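Local coordinates for putative serine phosphatase (Pseudomonas aeruginosa, PDB 6K4E), which probably dephosphorylates a serine or threonine of a partner protein through its PP2C domain, in the SiaABC pathway that controls biofilm formation, at residues 90-95 against 119-124; 108-113 against 292-297; 112-117 against 168-173. All blocks are in the same frame, centred on the assembly; numbering follows the deposited sequence.

How the contacts relate
Contacts 2 and 3 share D112 and C113 at the end of strand 105-113 and both reach the same pair of magnesium ions. Contact 2 spans the gap to the opposite sheet, whereas contact 3 pairs the same strand with its neighbour 171-179. Contact 1 lies beside this end of the strand: its centre is about 8 Å from that of contact 3 and about 12 Å from that of contact 2. G94 O accepts a bond from C113 N (2.7 Å), and D95 OD2 lies 2.7 Å from T294 OG1, a probable hydrogen bond. Loop 90-95 thus touches both the metal-bearing strand and strand 293-300 close to the probable active site.

Contact 1: residues 90-95 against 119-124; sequences DVVGGD and PGALMT
G94 of the loop 90-95 lies against G120 of helix 117-138, backbone on backbone, with their CA atoms 3.6 Å apart. Such closeness is possible because neither residue carries a side chain. G94 CA directs a hydrogen at the carbonyl of G120 (CA to O 3.6 Å, angle at H 153°), a weak CA-H...O contact. Beside it G93 O comes to 3.1 Å from A121 N, but the angle is too poor for a hydrogen bond; the side-chain amide of Q65, on helix 49-67, donates to this oxygen. V92 extends the close patch by laying its CB 3.7 Å from the methyl of A121. With chi1 at -67° its CG2 sits between backbone N and carbonyl carbon and touches the same methyl.

The packing slackens at T124, whose OG1 is no nearer than 3.7 Å to G94 O. This hydroxyl is buried, has no polar partner in the model, and its chi1 of -121° is far from a staggered value. At the other end of the loop D90 and V91 are partly open to solvent and do not meet the helix segment; V91 packs on D59 and S62 of helix 49-67 instead. The helix also faces the second subunit, where A121 and L122 both pack on L122 of that chain.

The loop connects strand 82-87 of one sheet to strand 95-101 of the other. Several of its polar groups bond to other parts of the chain; D95 O, for example, accepts from the indole NE1 of W86. Apart from the weak G94 CA-H...O contact, loop and helix segment meet by van der Waals packing, and no conventional hydrogen bond joins them.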
ATOM      1  N   ASP B  90      11.880  11.222  -6.096  1.00 49.27           N
ATOM      2  CA  ASP B  90      11.227  11.120  -7.382  1.00 51.42           C
ATOM      3  C   ASP B  90       9.811  11.715  -7.211  1.00 57.12           C
ATOM      4  O   ASP B  90       9.633  12.594  -6.362  1.00 56.82           O
ATOM      5  CB  ASP B  90      11.332   9.691  -7.930  1.00 53.83           C
ATOM      6  CG  ASP B  90      12.755   9.108  -7.800  1.00 64.05           C
ATOM      7  OD1 ASP B  90      13.736   9.816  -8.159  1.00 61.38           O
ATOM      8  OD2 ASP B  90      12.891   7.961  -7.298  1.00 73.96           O
ATOM      9  N   VAL B  91       8.834  11.333  -8.011  1.00 54.31           N
ATOM     10  CA  VAL B  91       7.505  11.936  -7.839  1.00 52.35           C
ATOM     11  C   VAL B  91       6.820  11.343  -6.595  1.00 49.99           C
ATOM     12  O   VAL B  91       6.096  12.039  -5.878  1.00 48.43           O
ATOM     13  CB  VAL B  91       6.681  11.768  -9.127  1.00 58.27           C
ATOM     14  CG1 VAL B  91       5.427  12.636  -9.095  1.00 58.37           C
ATOM     15  CG2 VAL B  91       7.537  12.119 -10.342  1.00 59.32           C
ATOM     16  N   VAL B  92       7.091  10.062  -6.335  1.00 44.11           N
ATOM     17  CA  VAL B  92       6.596   9.312  -5.178  1.00 41.98           C
ATOM     18  C   VAL B  92       7.822   8.796  -4.415  1.00 43.47           C
ATOM     19  O   VAL B  92       8.845   8.479  -5.029  1.00 43.58           O
ATOM     20  CB  VAL B  92       5.598   8.182  -5.570  1.00 45.80           C
ATOM     21  CG1 VAL B  92       4.297   8.763  -6.121  1.00 45.81           C
ATOM     22  CG2 VAL B  92       6.213   7.183  -6.560  1.00 46.79           C
ATOM     23  N   GLY B  93       7.734   8.743  -3.099  1.00 38.13           N
ATOM     24  CA  GLY B  93       8.868   8.309  -2.296  1.00 38.23           C
ATOM     25  C   GLY B  93       8.515   7.284  -1.243  1.00 38.84           C
ATOM     26  O   GLY B  93       7.379   6.830  -1.208  1.00 37.58           O
ATOM     27  N   GLY B  94       9.485   6.954  -0.388  1.00 34.18           N
ATOM     28  CA  GLY B  94       9.326   5.972   0.679  1.00 34.64           C
ATOM     29  C   GLY B  94       9.095   6.606   2.031  1.00 40.26           C
ATOM     30  O   GLY B  94       8.999   5.916   3.051  1.00 40.24           O
ATOM     31  N   ASP B  95       8.966   7.923   2.040  1.00 35.49           N
ATOM     32  CA  ASP B  95       8.783   8.674   3.269  1.00 35.45           C
ATOM     33  C   ASP B  95       7.364   9.129   3.391  1.00 39.33           C
ATOM     34  O   ASP B  95       6.777   9.616   2.405  1.00 39.65           O
ATOM     35  CB  ASP B  95       9.640   9.955   3.224  1.00 37.03           C
ATOM     36  CG  ASP B  95      11.074   9.921   3.727  1.00 43.92           C
ATOM     37  OD1 ASP B  95      11.683   8.828   3.732  1.00 42.73           O
ATOM     38  OD2 ASP B  95      11.631  11.010   3.979  1.00 46.29           O
ATOM     39  N   PRO B 119       8.968   1.540  -5.402  1.00 46.63           N
ATOM     40  CA  PRO B 119       9.005   0.530  -4.327  1.00 46.54           C
ATOM     41  C   PRO B 119       8.795   1.141  -2.941  1.00 49.82           C
ATOM     42  O   PRO B 119       8.057   0.573  -2.138  1.00 49.87           O
ATOM     43  CB  PRO B 119      10.384  -0.116  -4.482  1.00 48.46           C
ATOM     44  CG  PRO B 119      10.763   0.132  -5.853  1.00 53.44           C
ATOM     45  CD  PRO B 119      10.218   1.485  -6.187  1.00 48.14           C
ATOM     46  N   GLY B 120       9.401   2.303  -2.701  1.00 44.80           N
ATOM     47  CA  GLY B 120       9.232   3.024  -1.451  1.00 43.53           C
ATOM     48  C   GLY B 120       7.781   3.435  -1.250  1.00 44.08           C
ATOM     49  O   GLY B 120       7.213   3.204  -0.185  1.00 42.74           O
ATOM     50  N   ALA B 121       7.140   3.961  -2.310  1.00 38.65           N
ATOM     51  CA  ALA B 121       5.731   4.372  -2.278  1.00 37.85           C
ATOM     52  C   ALA B 121       4.776   3.217  -1.994  1.00 40.61           C
ATOM     53  O   ALA B 121       3.795   3.422  -1.290  1.00 39.75           O
ATOM     54  CB  ALA B 121       5.353   5.088  -3.556  1.00 38.75           C
ATOM     55  N   LEU B 122       5.080   2.001  -2.479  1.00 36.72           N
ATOM     56  CA  LEU B 122       4.284   0.801  -2.193  1.00 36.84           C
ATOM     57  C   LEU B 122       4.327   0.458  -0.701  1.00 40.21           C
ATOM     58  O   LEU B 122       3.304   0.111  -0.104  1.00 38.65           O
ATOM     59  CB  LEU B 122       4.763  -0.417  -3.023  1.00 37.01           C
ATOM     60  CG  LEU B 122       4.529  -0.400  -4.526  1.00 41.72           C
ATOM     61  CD1 LEU B 122       4.998  -1.722  -5.154  1.00 42.58           C
ATOM     62  CD2 LEU B 122       3.063  -0.177  -4.866  1.00 43.60           C
ATOM     63  N   MET B 123       5.527   0.558  -0.104  1.00 37.43           N
ATOM     64  CA  MET B 123       5.798   0.310   1.310  1.00 36.67           C
ATOM     65  C   MET B 123       5.013   1.289   2.198  1.00 38.58           C
ATOM     66  O   MET B 123       4.487   0.895   3.226  1.00 38.59           O
ATOM     67  CB  MET B 123       7.311   0.426   1.576  1.00 39.36           C
ATOM     68  CG  MET B 123       8.137  -0.751   1.040  1.00 46.28           C
ATOM     69  SD  MET B 123       7.665  -2.373   1.726  1.00 53.43           S
ATOM     70  CE  MET B 123       8.209  -2.184   3.349  1.00 51.05           C
ATOM     71  N   THR B 124       4.936   2.546   1.771  1.00 33.72           N
ATOM     72  CA  THR B 124       4.272   3.687   2.385  1.00 33.52           C
ATOM     73  C   THR B 124       2.749   3.400   2.537  1.00 38.46           C
ATOM     74  O   THR B 124       2.157   3.751   3.562  1.00 39.32           O
ATOM     75  CB  THR B 124       4.698   4.911   1.534  1.00 36.29           C
ATOM     76  OG1 THR B 124       5.369   5.881   2.303  1.00 42.72           O
ATOM     77  CG2 THR B 124       3.625   5.513   0.763  1.00 20.20           C
TER

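Contact 2: residues 108-113 against 292-297; sequences IGVVDC and DITILS. With MG (magnesium ion), chain G; MG (magnesium ion), chain F.
I108 and L296 make the closest apolar meeting, with I108 CG1 only 3.5 Å from L296 CD2, tighter than usual for two carbons. The ethyl arm of I108 is carried there by CG1 standing anti to the backbone N (chi1 -166°), and its CD1 also leans on L296 CG. Two residues along the strand, V110 CG1 lies 3.7 Å from L296 CB. A looser touch sets V110 CG1 4.1 Å from T294 CG2; the V110 branch runs past both side chains in the opposite sense. These buried groups fill the layer between strands 105-113 and 293-300, which belong to the two different antiparallel sheets of the PP2C beta-sandwich and run nearly antiparallel (169°) with their axes 7.7 Å apart.

Toward the metal end the hydrocarbon layer gives way to a polar one. The D112 carboxylate bridges two magnesium ions, OD1 binding that of chain G at 2.2 Å and OD2 that of chain F at 2.1 Å. D292, across the gap, reaches the same ions through water: its OD2 accepts from water 2, a ligand of the first ion, and its carbonyl O accepts from water 1, a ligand of the second. Water 3 binds both metals.

Further out, D292 is itself steadied by bonds from the backbone N of R89 to OD1 and of G94 to OD2. T294 CG2 stands anti to the backbone N, a torsion that turns this methyl to V110. D238 and D291 complete the coordination of the chain F ion.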
ATOM      1  N   ILE B 108       2.017  12.106  16.643  1.00 37.88           N
ATOM      2  CA  ILE B 108       2.672  12.661  15.457  1.00 35.04           C
ATOM      3  C   ILE B 108       3.930  11.835  15.138  1.00 40.80           C
ATOM      4  O   ILE B 108       4.653  11.432  16.044  1.00 42.88           O
ATOM      5  CB  ILE B 108       2.898  14.159  15.674  1.00 36.00           C
ATOM      6  CG1 ILE B 108       3.261  14.883  14.369  1.00 36.08           C
ATOM      7  CG2 ILE B 108       3.905  14.441  16.809  1.00 35.14           C
ATOM      8  CD1 ILE B 108       3.133  16.537  14.421  1.00 33.88           C
ATOM      9  N   GLY B 109       4.182  11.577  13.872  1.00 36.81           N
ATOM     10  CA  GLY B 109       5.350  10.784  13.505  1.00 37.34           C
ATOM     11  C   GLY B 109       5.787  10.852  12.059  1.00 41.98           C
ATOM     12  O   GLY B 109       5.089  11.420  11.226  1.00 43.03           O
ATOM     13  N   VAL B 110       6.973  10.312  11.766  1.00 37.31           N
ATOM     14  CA  VAL B 110       7.568  10.249  10.423  1.00 36.03           C
ATOM     15  C   VAL B 110       8.015   8.823  10.200  1.00 40.25           C
ATOM     16  O   VAL B 110       8.359   8.121  11.157  1.00 39.98           O
ATOM     17  CB  VAL B 110       8.747  11.235  10.174  1.00 39.37           C
ATOM     18  CG1 VAL B 110       8.290  12.690  10.189  1.00 37.87           C
ATOM     19  CG2 VAL B 110       9.924  10.984  11.132  1.00 39.22           C
ATOM     20  N   VAL B 111       8.011   8.383   8.942  1.00 38.70           N
ATOM     21  CA  VAL B 111       8.380   7.004   8.600  1.00 38.54           C
ATOM     22  C   VAL B 111       9.211   7.058   7.333  1.00 41.85           C
ATOM     23  O   VAL B 111       8.866   7.796   6.422  1.00 41.34           O
ATOM     24  CB  VAL B 111       7.134   6.054   8.409  1.00 40.23           C
ATOM     25  CG1 VAL B 111       7.575   4.632   8.116  1.00 40.13           C
ATOM     26  CG2 VAL B 111       6.195   6.064   9.616  1.00 39.80           C
ATOM     27  N   ASP B 112      10.288   6.269   7.269  1.00 36.92           N
ATOM     28  CA  ASP B 112      11.121   6.151   6.069  1.00 35.11           C
ATOM     29  C   ASP B 112      11.130   4.669   5.786  1.00 40.65           C
ATOM     30  O   ASP B 112      11.748   3.913   6.548  1.00 40.58           O
ATOM     31  CB  ASP B 112      12.560   6.683   6.327  1.00 36.07           C
ATOM     32  CG  ASP B 112      13.515   6.599   5.132  1.00 40.74           C
ATOM     33  OD1 ASP B 112      13.127   6.006   4.102  1.00 41.00           O
ATOM     34  OD2 ASP B 112      14.633   7.196   5.206  1.00 43.56           O
ATOM     35  N   CYS B 113      10.346   4.237   4.759  1.00 37.65           N
ATOM     36  CA  CYS B 113      10.240   2.845   4.320  1.00 39.15           C
ATOM     37  C   CYS B 113      11.427   2.503   3.446  1.00 42.27           C
ATOM     38  O   CYS B 113      11.924   3.382   2.759  1.00 41.28           O
ATOM     39  CB  CYS B 113       8.940   2.622   3.552  1.00 40.27           C
ATOM     40  SG  CYS B 113       7.445   2.931   4.509  1.00 44.43           S
ATOM     41  N   ASP B 292      14.615  10.909  -0.289  1.00 36.30           N
ATOM     42  CA  ASP B 292      13.350  11.534   0.064  1.00 35.73           C
ATOM     43  C   ASP B 292      13.598  12.369   1.321  1.00 40.67           C
ATOM     44  O   ASP B 292      14.308  11.925   2.239  1.00 39.62           O
ATOM     45  CB  ASP B 292      12.305  10.451   0.365  1.00 36.55           C
ATOM     46  CG  ASP B 292      12.004   9.570  -0.804  1.00 42.15           C
ATOM     47  OD1 ASP B 292      11.825  10.098  -1.894  1.00 43.10           O
ATOM     48  OD2 ASP B 292      11.931   8.341  -0.616  1.00 39.99           O
ATOM     49  N   ILE B 293      13.056  13.578   1.345  1.00 37.45           N
ATOM     50  CA  ILE B 293      13.199  14.484   2.477  1.00 36.67           C
ATOM     51  C   ILE B 293      11.842  14.645   3.198  1.00 41.22           C
ATOM     52  O   ILE B 293      10.803  14.748   2.551  1.00 41.63           O
ATOM     53  CB  ILE B 293      13.830  15.846   2.019  1.00 39.36           C
ATOM     54  CG1 ILE B 293      15.284  15.637   1.529  1.00 39.30           C
ATOM     55  CG2 ILE B 293      13.770  16.922   3.122  1.00 40.70           C
ATOM     56  CD1 ILE B 293      15.864  16.704   0.633  1.00 32.48           C
ATOM     57  N   THR B 294      11.866  14.611   4.542  1.00 37.87           N
ATOM     58  CA  THR B 294      10.717  14.846   5.412  1.00 37.65           C
ATOM     59  C   THR B 294      11.197  15.441   6.694  1.00 41.99           C
ATOM     60  O   THR B 294      12.123  14.921   7.304  1.00 42.50           O
ATOM     61  CB  THR B 294       9.886  13.585   5.746  1.00 38.71           C
ATOM     62  OG1 THR B 294       9.711  12.831   4.561  1.00 33.74           O
ATOM     63  CG2 THR B 294       8.476  13.947   6.327  1.00 35.83           C
ATOM     64  N   ILE B 295      10.563  16.554   7.086  1.00 38.87           N
ATOM     65  CA  ILE B 295      10.748  17.184   8.375  1.00 37.93           C
ATOM     66  C   ILE B 295       9.353  17.546   8.871  1.00 40.03           C
ATOM     67  O   ILE B 295       8.676  18.351   8.254  1.00 38.31           O
ATOM     68  CB  ILE B 295      11.719  18.404   8.427  1.00 39.61           C
ATOM     69  CG1 ILE B 295      13.115  18.047   7.920  1.00 39.38           C
ATOM     70  CG2 ILE B 295      11.764  19.001   9.860  1.00 37.78           C
ATOM     71  CD1 ILE B 295      14.144  19.220   8.129  1.00 48.59           C
ATOM     72  N   LEU B 296       8.943  16.953   9.986  1.00 36.92           N
ATOM     73  CA  LEU B 296       7.685  17.272  10.633  1.00 38.58           C
ATOM     74  C   LEU B 296       8.022  17.917  11.961  1.00 42.07           C
ATOM     75  O   LEU B 296       8.722  17.335  12.795  1.00 40.10           O
ATOM     76  CB  LEU B 296       6.787  16.026  10.791  1.00 39.56           C
ATOM     77  CG  LEU B 296       5.356  16.231  11.311  1.00 44.89           C
ATOM     78  CD1 LEU B 296       4.687  17.471  10.713  1.00 45.50           C
ATOM     79  CD2 LEU B 296       4.530  14.982  11.111  1.00 42.27           C
ATOM     80  N   SER B 297       7.612  19.182  12.099  1.00 38.35           N
ATOM     81  CA  SER B 297       7.902  19.946  13.291  1.00 37.21           C
ATOM     82  C   SER B 297       6.629  20.323  13.955  1.00 39.12           C
ATOM     83  O   SER B 297       5.628  20.488  13.280  1.00 39.97           O
ATOM     84  CB  SER B 297       8.734  21.178  12.954  1.00 39.31           C
ATOM     85  OG  SER B 297       9.017  21.978  14.091  1.00 40.22           O
TER
HETATM   86 MG    MG G 702      13.445   5.127   2.064  1.00 31.62          MG
HETATM   87 MG    MG F 701      15.828   7.861   3.563  1.00 49.73          MG
HETATM   88  O   HOH W   1      14.360   9.600   3.640  1.00 34.46           O
HETATM   89  O   HOH W   2      12.402   6.977   1.589  1.00 37.23           O
HETATM   90  O   HOH W   3      15.056   6.739   1.952  1.00 35.59           O
HETATM   91  O   HOH W   4      16.992   6.166   3.750  1.00 30.15           O
HETATM   92  O   HOH W   5      14.845   4.161   3.214  1.00 36.07           O

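Contact 3: residues 112-117 against 168-173; sequences DCAGHG and ATNMDA. With MG (magnesium ion), chain G; MG (magnesium ion), chain F.
A114 buries the most surface here: its methyl sits over the backbone of 168-170, with A114 CB between N170 O (3.2 Å) and A168 O (3.3 Å) and also close to the A168 methyl. N170 OD1 approaches this methyl as well. The backbone N of A114 makes a weak bond to N170 O (3.0 Å), bent to 127° at the hydrogen, just where the strand pairing runs out.

D112 and D172 come next, as an antiparallel hydrogen-bonded pair. D112 N donates to D172 O at 2.8 Å from above the carbonyl plane, and D172 N returns a bond of the same length to D112 O, its donor tilted only 22° out of plane. Their side chains lie on one face of the sheet, CB against CB, and the carboxylates are separated, OD2 of D112 being 4.2 Å from OD2 of D172. Water 6 spans them, donating to both oxygens, and the D172 side chain comes within about 4 Å of another bound magnesium ion. On the other face C113 and M171 form the non-hydrogen-bonded pair. M171 bends at chi3 (60°) to bring its CE alongside C113 SG, over A127 of helix 117-138.

Beyond the pair the chain leaves strand 105-113 and wraps the magnesium ion of chain G, to which C113 O and, as a further ligand, G115 O bind at 2.4 and 2.3 Å. D112, at the end of a central strand, bridges two magnesium ions while the carbonyl of the next residue, C113, binds one of them, as in the two-metal centre of PP2C-type phosphatases.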
ATOM      1  N   ASP B 112      10.288   6.269   7.269  1.00 36.92           N
ATOM      2  CA  ASP B 112      11.121   6.151   6.069  1.00 35.11           C
ATOM      3  C   ASP B 112      11.130   4.669   5.786  1.00 40.65           C
ATOM      4  O   ASP B 112      11.748   3.913   6.548  1.00 40.58           O
ATOM      5  CB  ASP B 112      12.560   6.683   6.327  1.00 36.07           C
ATOM      6  CG  ASP B 112      13.515   6.599   5.132  1.00 40.74           C
ATOM      7  OD1 ASP B 112      13.127   6.006   4.102  1.00 41.00           O
ATOM      8  OD2 ASP B 112      14.633   7.196   5.206  1.00 43.56           O
ATOM      9  N   CYS B 113      10.346   4.237   4.759  1.00 37.65           N
ATOM     10  CA  CYS B 113      10.240   2.845   4.320  1.00 39.15           C
ATOM     11  C   CYS B 113      11.427   2.503   3.446  1.00 42.27           C
ATOM     12  O   CYS B 113      11.924   3.382   2.759  1.00 41.28           O
ATOM     13  CB  CYS B 113       8.940   2.622   3.552  1.00 40.27           C
ATOM     14  SG  CYS B 113       7.445   2.931   4.509  1.00 44.43           S
ATOM     15  N   ALA B 114      11.797   1.219   3.374  1.00 40.38           N
ATOM     16  CA  ALA B 114      12.891   0.742   2.524  1.00 40.79           C
ATOM     17  C   ALA B 114      12.707   1.229   1.093  1.00 45.88           C
ATOM     18  O   ALA B 114      11.610   1.141   0.547  1.00 50.01           O
ATOM     19  CB  ALA B 114      12.959  -0.764   2.559  1.00 42.14           C
ATOM     20  N   GLY B 115      13.748   1.821   0.545  1.00 40.79           N
ATOM     21  CA  GLY B 115      13.730   2.348  -0.811  1.00 41.55           C
ATOM     22  C   GLY B 115      13.132   3.736  -0.960  1.00 45.71           C
ATOM     23  O   GLY B 115      12.775   4.412   0.015  1.00 45.22           O
ATOM     24  N   HIS B 116      13.075   4.178  -2.195  1.00 42.73           N
ATOM     25  CA  HIS B 116      12.481   5.442  -2.585  1.00 43.82           C
ATOM     26  C   HIS B 116      11.789   5.124  -3.916  1.00 47.69           C
ATOM     27  O   HIS B 116      11.749   3.954  -4.293  1.00 47.21           O
ATOM     28  CB  HIS B 116      13.546   6.546  -2.711  1.00 45.76           C
ATOM     29  CG  HIS B 116      14.689   6.168  -3.592  1.00 51.58           C
ATOM     30  ND1 HIS B 116      14.580   6.267  -4.971  1.00 54.97           N
ATOM     31  CD2 HIS B 116      15.907   5.666  -3.294  1.00 55.33           C
ATOM     32  CE1 HIS B 116      15.728   5.838  -5.460  1.00 56.21           C
ATOM     33  NE2 HIS B 116      16.557   5.462  -4.492  1.00 56.50           N
ATOM     34  N   GLY B 117      11.234   6.127  -4.590  1.00 43.16           N
ATOM     35  CA  GLY B 117      10.548   5.896  -5.856  1.00 44.21           C
ATOM     36  C   GLY B 117       9.311   5.050  -5.664  1.00 47.96           C
ATOM     37  O   GLY B 117       8.705   5.078  -4.592  1.00 46.11           O
ATOM     38  N   ALA B 168      14.078  -5.953   0.705  1.00 71.03           N
ATOM     39  CA  ALA B 168      14.337  -4.964   1.752  1.00 69.52           C
ATOM     40  C   ALA B 168      12.969  -4.386   2.126  1.00 70.80           C
ATOM     41  O   ALA B 168      12.335  -3.704   1.308  1.00 71.11           O
ATOM     42  CB  ALA B 168      15.272  -3.872   1.243  1.00 69.98           C
ATOM     43  N   THR B 169      12.470  -4.776   3.319  1.00 64.36           N
ATOM     44  CA  THR B 169      11.137  -4.426   3.826  1.00 62.58           C
ATOM     45  C   THR B 169      11.158  -3.712   5.176  1.00 62.61           C
ATOM     46  O   THR B 169      10.096  -3.484   5.776  1.00 61.79           O
ATOM     47  CB  THR B 169      10.246  -5.683   3.909  1.00 73.36           C
ATOM     48  OG1 THR B 169      10.804  -6.599   4.855  1.00 73.08           O
ATOM     49  CG2 THR B 169      10.028  -6.350   2.562  1.00 73.44           C
ATOM     50  N   ASN B 170      12.358  -3.401   5.673  1.00 56.78           N
ATOM     51  CA  ASN B 170      12.536  -2.696   6.928  1.00 55.90           C
ATOM     52  C   ASN B 170      12.193  -1.188   6.779  1.00 59.95           C
ATOM     53  O   ASN B 170      12.111  -0.660   5.663  1.00 59.75           O
ATOM     54  CB  ASN B 170      13.936  -2.928   7.482  1.00 56.75           C
ATOM     55  CG  ASN B 170      15.077  -2.393   6.645  1.00 90.41           C
ATOM     56  OD1 ASN B 170      14.982  -2.224   5.425  1.00 83.83           O
ATOM     57  ND2 ASN B 170      16.208  -2.146   7.284  1.00 85.14           N
ATOM     58  N   MET B 171      11.898  -0.534   7.899  1.00 54.24           N
ATOM     59  CA  MET B 171      11.536   0.873   7.914  1.00 51.83           C
ATOM     60  C   MET B 171      11.958   1.570   9.175  1.00 50.40           C
ATOM     61  O   MET B 171      12.011   0.964  10.244  1.00 47.57           O
ATOM     62  CB  MET B 171      10.040   1.086   7.636  1.00 54.30           C
ATOM     63  CG  MET B 171       9.112   0.555   8.708  1.00 59.25           C
ATOM     64  SD  MET B 171       7.351   0.749   8.346  1.00 64.00           S
ATOM     65  CE  MET B 171       7.265  -0.181   6.876  1.00 62.03           C
ATOM     66  N   ASP B 172      12.297   2.847   9.028  1.00 45.45           N
ATOM     67  CA  ASP B 172      12.646   3.714  10.131  1.00 44.82           C
ATOM     68  C   ASP B 172      11.380   4.457  10.483  1.00 47.52           C
ATOM     69  O   ASP B 172      10.572   4.700   9.598  1.00 48.71           O
ATOM     70  CB  ASP B 172      13.717   4.717   9.698  1.00 46.28           C
ATOM     71  CG  ASP B 172      15.000   4.096   9.183  1.00 55.27           C
ATOM     72  OD1 ASP B 172      15.246   2.904   9.495  1.00 53.32           O
ATOM     73  OD2 ASP B 172      15.803   4.835   8.532  1.00 64.92           O
ATOM     74  N   ALA B 173      11.188   4.787  11.758  1.00 42.30           N
ATOM     75  CA  ALA B 173      10.051   5.557  12.253  1.00 40.72           C
ATOM     76  C   ALA B 173      10.347   6.224  13.570  1.00 43.14           C
ATOM     77  O   ALA B 173      11.097   5.697  14.382  1.00 43.62           O
ATOM     78  CB  ALA B 173       8.788   4.705  12.362  1.00 41.12           C
TER
HETATM   79 MG    MG G 702      13.445   5.127   2.064  1.00 31.62          MG
HETATM   80 MG    MG F 701      15.828   7.861   3.563  1.00 49.73          MG
HETATM   81  O   HOH W   6      15.125   7.997   7.906  1.00 30.58           O
HETATM   82  O   HOH W   1      14.360   9.600   3.640  1.00 34.46           O
HETATM   83  O   HOH W   3      15.056   6.739   1.952  1.00 35.59           O
HETATM   84  O   HOH W   4      16.992   6.166   3.750  1.00 30.15           O
HETATM   85  O   HOH W   2      12.402   6.977   1.589  1.00 37.23           O
HETATM   86  O   HOH W   5      14.845   4.161   3.214  1.00 36.07           O